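Local coordinates for protein tungsten-containing formylmethanofuran dehydrogenase 2 subunit C (Methanothermobacter wolfeii, PDB 5T5I) that forms a subunit of the tungsten-containing formylmethanofuran dehydrogenase complex, which probably catalyses the reversible reductive fixation of carbon dioxide as formylmethanofuran in methanogenesis, at residues A200-K212 with L238-I251. Numbering follows the deposited sequence.
Sequences AGGEMAGGTIVVK and LPGAFYKFEGDHAI
The carboxylate of Asp248 receives the backbone N-H of Glu203 on OD2 at 2.8 Å from N, nearly straight (163°) and on the anti side of that oxygen. Its CG stands anti to the backbone N (chi1 -178°), which carries the carboxylate across to the Gly201–Met204 type II turn. OD1 meanwhile takes the N-H of Ala250 from above the carboxylate plane, an Asx turn that leaves the acid gripped at both oxygens. The backbone answers in the other direction: Asp248 N, just after a cis peptide bond, donates to Met204 O at 3.0 Å. With an alanine at Asp248, the amides of Glu203 and Ala250 would probably lose their carboxylate acceptors, and the Gly201–Met204 turn would be held to this loop by one bond fewer. Beside this clasp, CG1 of Ile251 lies 3.5 Å from Glu203 O, and CG2 of Ile251 meets the methyl of Ala205; Met204 lays CG against Gly247 O. The Glu203 carboxylate is held by another protein's chain, where an aromatic side chain hydrogen-bonds OE1 and a basic one pairs with OE2. At the far end, Val210 and Leu238 meet tip to tip, CG2 to CD1 at 3.9 Å, while Val210 CG1 approaches CE2 of the Phe242 ring obliquely. The extended Lys212 chain crosses Leu238 at about a right angle, CE tightly set 3.4 Å from CD2. The contact lies at the C-terminal end of a beta-helix-like parallel stack, where strand 208-211 is followed by the parallel 256-261, on which Met204 and Phe242 pack, and then the antiparallel 241-247.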
ATOM      1  N   ALA C 200      -3.589 -26.584   8.295  1.00 22.38           N
ATOM      2  CA  ALA C 200      -4.383 -27.786   8.573  1.00 23.31           C
ATOM      3  C   ALA C 200      -4.399 -28.668   7.321  1.00 24.55           C
ATOM      4  O   ALA C 200      -4.578 -28.165   6.218  1.00 22.48           O
ATOM      5  CB  ALA C 200      -5.818 -27.418   8.966  1.00 24.41           C
ATOM      6  N   GLY C 201      -4.132 -29.951   7.500  1.00 22.00           N
ATOM      7  CA  GLY C 201      -4.144 -30.895   6.397  1.00 21.97           C
ATOM      8  C   GLY C 201      -2.988 -30.772   5.419  1.00 23.16           C
ATOM      9  O   GLY C 201      -3.077 -31.307   4.310  1.00 20.99           O
ATOM     10  N   GLY C 202      -1.905 -30.087   5.820  1.00 19.35           N
ATOM     11  CA  GLY C 202      -0.722 -29.940   4.981  1.00 20.21           C
ATOM     12  C   GLY C 202      -0.221 -31.296   4.525  1.00 22.37           C
ATOM     13  O   GLY C 202      -0.074 -32.198   5.348  1.00 20.07           O
ATOM     14  N   GLU C 203      -0.081 -31.480   3.208  1.00 20.80           N
ATOM     15  CA  GLU C 203       0.379 -32.729   2.588  1.00 20.95           C
ATOM     16  C   GLU C 203      -0.505 -33.967   2.909  1.00 23.98           C
ATOM     17  O   GLU C 203      -0.041 -35.099   2.795  1.00 23.42           O
ATOM     18  CB  GLU C 203       1.858 -32.973   2.937  1.00 21.52           C
ATOM     19  CG  GLU C 203       2.767 -31.906   2.355  1.00 25.58           C
ATOM     20  CD  GLU C 203       4.167 -31.978   2.919  1.00 36.98           C
ATOM     21  OE1 GLU C 203       4.403 -31.399   4.001  1.00 27.55           O
ATOM     22  OE2 GLU C 203       5.017 -32.655   2.295  1.00 27.11           O
ATOM     23  N   MET C 204      -1.793 -33.770   3.246  1.00 21.56           N
ATOM     24  CA  MET C 204      -2.670 -34.911   3.512  1.00 20.02           C
ATOM     25  C   MET C 204      -3.016 -35.615   2.179  1.00 23.65           C
ATOM     26  O   MET C 204      -3.126 -34.961   1.132  1.00 20.31           O
ATOM     27  CB  MET C 204      -3.956 -34.487   4.277  1.00 20.57           C
ATOM     28  CG  MET C 204      -5.000 -33.789   3.410  1.00 22.67           C
ATOM     29  SD  MET C 204      -6.468 -33.132   4.270  1.00 23.75           S
ATOM     30  CE  MET C 204      -6.958 -34.518   5.260  1.00 20.49           C
ATOM     31  N   ALA C 205      -3.151 -36.945   2.233  1.00 23.01           N
ATOM     32  CA  ALA C 205      -3.543 -37.785   1.090  1.00 23.54           C
ATOM     33  C   ALA C 205      -4.981 -38.347   1.232  1.00 26.28           C
ATOM     34  O   ALA C 205      -5.583 -38.753   0.243  1.00 23.26           O
ATOM     35  CB  ALA C 205      -2.551 -38.935   0.958  1.00 24.59           C
ATOM     36  N   GLY C 206      -5.518 -38.342   2.445  1.00 26.67           N
ATOM     37  CA  GLY C 206      -6.842 -38.872   2.756  1.00 26.36           C
ATOM     38  C   GLY C 206      -7.229 -38.570   4.190  1.00 29.48           C
ATOM     39  O   GLY C 206      -6.476 -37.911   4.914  1.00 28.42           O
ATOM     40  N   GLY C 207      -8.398 -39.045   4.587  1.00 25.39           N
ATOM     41  CA  GLY C 207      -8.947 -38.777   5.907  1.00 25.31           C
ATOM     42  C   GLY C 207      -9.726 -37.477   5.924  1.00 26.06           C
ATOM     43  O   GLY C 207      -9.837 -36.786   4.896  1.00 24.99           O
ATOM     44  N   THR C 208     -10.260 -37.126   7.096  1.00 23.37           N
ATOM     45  CA  THR C 208     -11.076 -35.923   7.274  1.00 21.92           C
ATOM     46  C   THR C 208     -10.623 -35.089   8.485  1.00 24.95           C
ATOM     47  O   THR C 208     -10.385 -35.625   9.555  1.00 23.24           O
ATOM     48  CB  THR C 208     -12.569 -36.296   7.436  1.00 28.17           C
ATOM     49  OG1 THR C 208     -12.964 -37.179   6.401  1.00 30.15           O
ATOM     50  CG2 THR C 208     -13.474 -35.083   7.420  1.00 26.34           C
ATOM     51  N   ILE C 209     -10.575 -33.763   8.307  1.00 21.40           N
ATOM     52  CA  ILE C 209     -10.266 -32.809   9.364  1.00 21.14           C
ATOM     53  C   ILE C 209     -11.481 -31.859   9.476  1.00 24.90           C
ATOM     54  O   ILE C 209     -11.897 -31.289   8.460  1.00 24.56           O
ATOM     55  CB  ILE C 209      -8.963 -32.011   9.083  1.00 22.99           C
ATOM     56  CG1 ILE C 209      -7.756 -32.970   8.945  1.00 23.52           C
ATOM     57  CG2 ILE C 209      -8.730 -30.984  10.208  1.00 25.17           C
ATOM     58  CD1 ILE C 209      -6.516 -32.332   8.404  1.00 26.49           C
ATOM     59  N   VAL C 210     -12.016 -31.670  10.687  1.00 22.17           N
ATOM     60  CA  VAL C 210     -13.138 -30.744  10.934  1.00 22.61           C
ATOM     61  C   VAL C 210     -12.651 -29.657  11.897  1.00 26.19           C
ATOM     62  O   VAL C 210     -12.179 -29.981  12.987  1.00 26.85           O
ATOM     63  CB  VAL C 210     -14.409 -31.426  11.510  1.00 27.30           C
ATOM     64  CG1 VAL C 210     -15.531 -30.398  11.742  1.00 27.76           C
ATOM     65  CG2 VAL C 210     -14.893 -32.556  10.599  1.00 26.98           C
ATOM     66  N   VAL C 211     -12.764 -28.381  11.492  1.00 21.89           N
ATOM     67  CA  VAL C 211     -12.414 -27.230  12.344  1.00 21.38           C
ATOM     68  C   VAL C 211     -13.698 -26.438  12.626  1.00 25.83           C
ATOM     69  O   VAL C 211     -14.291 -25.878  11.698  1.00 24.65           O
ATOM     70  CB  VAL C 211     -11.318 -26.341  11.713  1.00 24.23           C
ATOM     71  CG1 VAL C 211     -10.906 -25.219  12.676  1.00 24.25           C
ATOM     72  CG2 VAL C 211     -10.099 -27.181  11.303  1.00 23.53           C
ATOM     73  N   LYS C 212     -14.141 -26.408  13.895  1.00 24.30           N
ATOM     74  CA  LYS C 212     -15.353 -25.677  14.301  1.00 25.16           C
ATOM     75  C   LYS C 212     -15.066 -24.202  14.614  1.00 29.76           C
ATOM     76  O   LYS C 212     -15.972 -23.377  14.551  1.00 28.49           O
ATOM     77  CB  LYS C 212     -16.028 -26.326  15.504  1.00 27.57           C
ATOM     78  CG  LYS C 212     -16.394 -27.784  15.313  1.00 31.05           C
ATOM     79  CD  LYS C 212     -17.242 -28.253  16.497  1.00 36.74           C
ATOM     80  CE  LYS C 212     -17.717 -29.669  16.380  1.00 42.48           C
ATOM     81  NZ  LYS C 212     -18.499 -30.099  17.586  1.00 43.13           N
ATOM     82  N   LEU C 238     -22.321 -33.341  13.206  1.00 34.19           N
ATOM     83  CA  LEU C 238     -21.819 -31.977  13.403  1.00 33.88           C
ATOM     84  C   LEU C 238     -22.830 -30.967  12.817  1.00 36.14           C
ATOM     85  O   LEU C 238     -22.883 -30.786  11.597  1.00 33.49           O
ATOM     86  CB  LEU C 238     -20.444 -31.846  12.736  1.00 33.94           C
ATOM     87  CG  LEU C 238     -19.377 -32.854  13.217  1.00 39.34           C
ATOM     88  CD1 LEU C 238     -18.432 -33.259  12.093  1.00 39.68           C
ATOM     89  CD2 LEU C 238     -18.593 -32.305  14.376  1.00 43.10           C
ATOM     90  N   PRO C 239     -23.695 -30.358  13.650  1.00 34.35           N
ATOM     91  CA  PRO C 239     -24.697 -29.419  13.107  1.00 35.08           C
ATOM     92  C   PRO C 239     -24.096 -28.104  12.617  1.00 36.29           C
ATOM     93  O   PRO C 239     -23.066 -27.666  13.122  1.00 34.35           O
ATOM     94  CB  PRO C 239     -25.636 -29.191  14.289  1.00 37.88           C
ATOM     95  CG  PRO C 239     -24.756 -29.346  15.479  1.00 42.33           C
ATOM     96  CD  PRO C 239     -23.783 -30.441  15.120  1.00 36.77           C
ATOM     97  N   GLY C 240     -24.758 -27.488  11.647  1.00 33.25           N
ATOM     98  CA  GLY C 240     -24.321 -26.217  11.090  1.00 32.70           C
ATOM     99  C   GLY C 240     -23.711 -26.329   9.713  1.00 34.28           C
ATOM    100  O   GLY C 240     -23.575 -27.424   9.172  1.00 34.57           O
ATOM    101  N   ALA C 241     -23.317 -25.180   9.161  1.00 29.37           N
ATOM    102  CA  ALA C 241     -22.733 -25.090   7.830  1.00 28.05           C
ATOM    103  C   ALA C 241     -21.209 -25.089   7.882  1.00 29.29           C
ATOM    104  O   ALA C 241     -20.607 -24.440   8.745  1.00 27.97           O
ATOM    105  CB  ALA C 241     -23.250 -23.843   7.108  1.00 29.35           C
ATOM    106  N   PHE C 242     -20.589 -25.798   6.924  1.00 23.92           N
ATOM    107  CA  PHE C 242     -19.132 -25.897   6.790  1.00 23.39           C
ATOM    108  C   PHE C 242     -18.678 -25.684   5.349  1.00 26.57           C
ATOM    109  O   PHE C 242     -19.259 -26.281   4.438  1.00 25.62           O
ATOM    110  CB  PHE C 242     -18.654 -27.293   7.227  1.00 24.97           C
ATOM    111  CG  PHE C 242     -18.870 -27.606   8.688  1.00 26.53           C
ATOM    112  CD1 PHE C 242     -20.090 -28.096   9.137  1.00 30.35           C
ATOM    113  CD2 PHE C 242     -17.867 -27.374   9.622  1.00 26.93           C
ATOM    114  CE1 PHE C 242     -20.298 -28.365  10.495  1.00 31.57           C
ATOM    115  CE2 PHE C 242     -18.078 -27.636  10.977  1.00 29.33           C
ATOM    116  CZ  PHE C 242     -19.287 -28.135  11.404  1.00 29.36           C
ATOM    117  N   TYR C 243     -17.606 -24.886   5.151  1.00 24.11           N
ATOM    118  CA  TYR C 243     -16.930 -24.763   3.856  1.00 23.98           C
ATOM    119  C   TYR C 243     -16.184 -26.086   3.695  1.00 26.75           C
ATOM    120  O   TYR C 243     -15.574 -26.547   4.663  1.00 25.69           O
ATOM    121  CB  TYR C 243     -15.905 -23.626   3.844  1.00 24.66           C
ATOM    122  CG  TYR C 243     -16.512 -22.248   3.891  1.00 25.28           C
ATOM    123  CD1 TYR C 243     -17.360 -21.804   2.881  1.00 26.85           C
ATOM    124  CD2 TYR C 243     -16.174 -21.352   4.899  1.00 26.48           C
ATOM    125  CE1 TYR C 243     -17.909 -20.525   2.908  1.00 29.74           C
ATOM    126  CE2 TYR C 243     -16.712 -20.067   4.933  1.00 28.69           C
ATOM    127  CZ  TYR C 243     -17.582 -19.658   3.938  1.00 35.57           C
ATOM    128  OH  TYR C 243     -18.105 -18.390   3.947  1.00 37.58           O
ATOM    129  N   LYS C 244     -16.289 -26.723   2.520  1.00 21.32           N
ATOM    130  CA  LYS C 244     -15.682 -28.022   2.234  1.00 20.51           C
ATOM    131  C   LYS C 244     -14.543 -27.841   1.229  1.00 24.57           C
ATOM    132  O   LYS C 244     -14.715 -27.189   0.195  1.00 23.93           O
ATOM    133  CB  LYS C 244     -16.744 -28.986   1.673  1.00 23.10           C
ATOM    134  CG  LYS C 244     -16.252 -30.408   1.473  1.00 27.10           C
ATOM    135  CD  LYS C 244     -17.351 -31.280   0.878  1.00 28.86           C
ATOM    136  CE  LYS C 244     -16.954 -32.726   0.757  1.00 32.30           C
ATOM    137  NZ  LYS C 244     -18.077 -33.559   0.241  1.00 42.96           N
ATOM    138  N   PHE C 245     -13.395 -28.436   1.535  1.00 22.85           N
ATOM    139  CA  PHE C 245     -12.191 -28.376   0.697  1.00 22.18           C
ATOM    140  C   PHE C 245     -11.620 -29.764   0.486  1.00 24.78           C
ATOM    141  O   PHE C 245     -11.644 -30.568   1.420  1.00 24.16           O
ATOM    142  CB  PHE C 245     -11.114 -27.522   1.388  1.00 23.74           C
ATOM    143  CG  PHE C 245     -11.491 -26.084   1.618  1.00 25.19           C
ATOM    144  CD1 PHE C 245     -11.202 -25.111   0.668  1.00 28.51           C
ATOM    145  CD2 PHE C 245     -12.069 -25.684   2.818  1.00 27.82           C
ATOM    146  CE1 PHE C 245     -11.503 -23.769   0.905  1.00 28.97           C
ATOM    147  CE2 PHE C 245     -12.396 -24.350   3.045  1.00 30.30           C
ATOM    148  CZ  PHE C 245     -12.113 -23.400   2.086  1.00 28.64           C
ATOM    149  N   GLU C 246     -11.068 -30.032  -0.706  1.00 22.40           N
ATOM    150  CA  GLU C 246     -10.404 -31.296  -1.033  1.00 21.12           C
ATOM    151  C   GLU C 246      -8.927 -31.056  -1.332  1.00 24.87           C
ATOM    152  O   GLU C 246      -8.571 -30.116  -2.053  1.00 23.81           O
ATOM    153  CB  GLU C 246     -11.073 -31.979  -2.232  1.00 23.28           C
ATOM    154  CG  GLU C 246     -10.578 -33.402  -2.470  1.00 31.03           C
ATOM    155  CD  GLU C 246     -11.057 -33.992  -3.779  1.00 57.23           C
ATOM    156  OE1 GLU C 246     -10.836 -33.353  -4.835  1.00 51.63           O
ATOM    157  OE2 GLU C 246     -11.635 -35.102  -3.750  1.00 51.57           O
ATOM    158  N   GLY C 247      -8.075 -31.917  -0.790  1.00 21.04           N
ATOM    159  CA  GLY C 247      -6.639 -31.786  -1.019  1.00 20.35           C
ATOM    160  C   GLY C 247      -5.821 -32.788  -0.240  1.00 25.22           C
ATOM    161  O   GLY C 247      -6.362 -33.814   0.186  1.00 25.72           O
ATOM    162  N   ASP C 248      -4.528 -32.537   0.000  1.00 22.43           N
ATOM    163  CA  ASP C 248      -3.726 -31.403  -0.462  1.00 21.89           C
ATOM    164  C   ASP C 248      -3.214 -31.780  -1.849  1.00 26.76           C
ATOM    165  O   ASP C 248      -2.443 -32.744  -1.974  1.00 25.66           O
ATOM    166  CB  ASP C 248      -2.567 -31.194   0.528  1.00 22.75           C
ATOM    167  CG  ASP C 248      -1.630 -30.031   0.264  1.00 25.60           C
ATOM    168  OD1 ASP C 248      -1.658 -29.482  -0.857  1.00 23.73           O
ATOM    169  OD2 ASP C 248      -0.833 -29.704   1.164  1.00 24.52           O
ATOM    170  N   HIS C 249      -3.585 -31.023  -2.893  1.00 24.12           N
ATOM    171  CA  HIS C 249      -3.185 -31.382  -4.250  1.00 25.26           C
ATOM    172  C   HIS C 249      -1.683 -31.152  -4.578  1.00 28.94           C
ATOM    173  O   HIS C 249      -1.289 -31.389  -5.714  1.00 27.89           O
ATOM    174  CB  HIS C 249      -4.087 -30.750  -5.297  1.00 26.84           C
ATOM    175  CG  HIS C 249      -5.535 -31.104  -5.173  1.00 30.35           C
ATOM    176  ND1 HIS C 249      -6.435 -30.084  -5.038  1.00 32.68           N
ATOM    177  CD2 HIS C 249      -6.213 -32.281  -5.104  1.00 31.84           C
ATOM    178  CE1 HIS C 249      -7.619 -30.643  -4.930  1.00 32.07           C
ATOM    179  NE2 HIS C 249      -7.549 -31.945  -4.951  1.00 31.97           N
ATOM    180  N   ALA C 250      -0.831 -30.823  -3.580  1.00 25.43           N
ATOM    181  CA  ALA C 250       0.620 -30.889  -3.730  1.00 25.12           C
ATOM    182  C   ALA C 250       1.001 -32.387  -3.755  1.00 27.03           C
ATOM    183  O   ALA C 250       2.085 -32.716  -4.204  1.00 26.03           O
ATOM    184  CB  ALA C 250       1.324 -30.227  -2.555  1.00 25.28           C
ATOM    185  N   ILE C 251       0.126 -33.275  -3.213  1.00 24.10           N
ATOM    186  CA  ILE C 251       0.309 -34.734  -3.155  1.00 23.99           C
ATOM    187  C   ILE C 251      -0.447 -35.371  -4.330  1.00 28.41           C
ATOM    188  O   ILE C 251      -1.594 -35.001  -4.599  1.00 27.00           O
ATOM    189  CB  ILE C 251      -0.200 -35.289  -1.796  1.00 25.99           C
ATOM    190  CG1 ILE C 251       0.617 -34.711  -0.610  1.00 24.84           C
ATOM    191  CG2 ILE C 251      -0.205 -36.840  -1.756  1.00 26.91           C
ATOM    192  CD1 ILE C 251       2.072 -35.282  -0.436  1.00 26.51           C
TER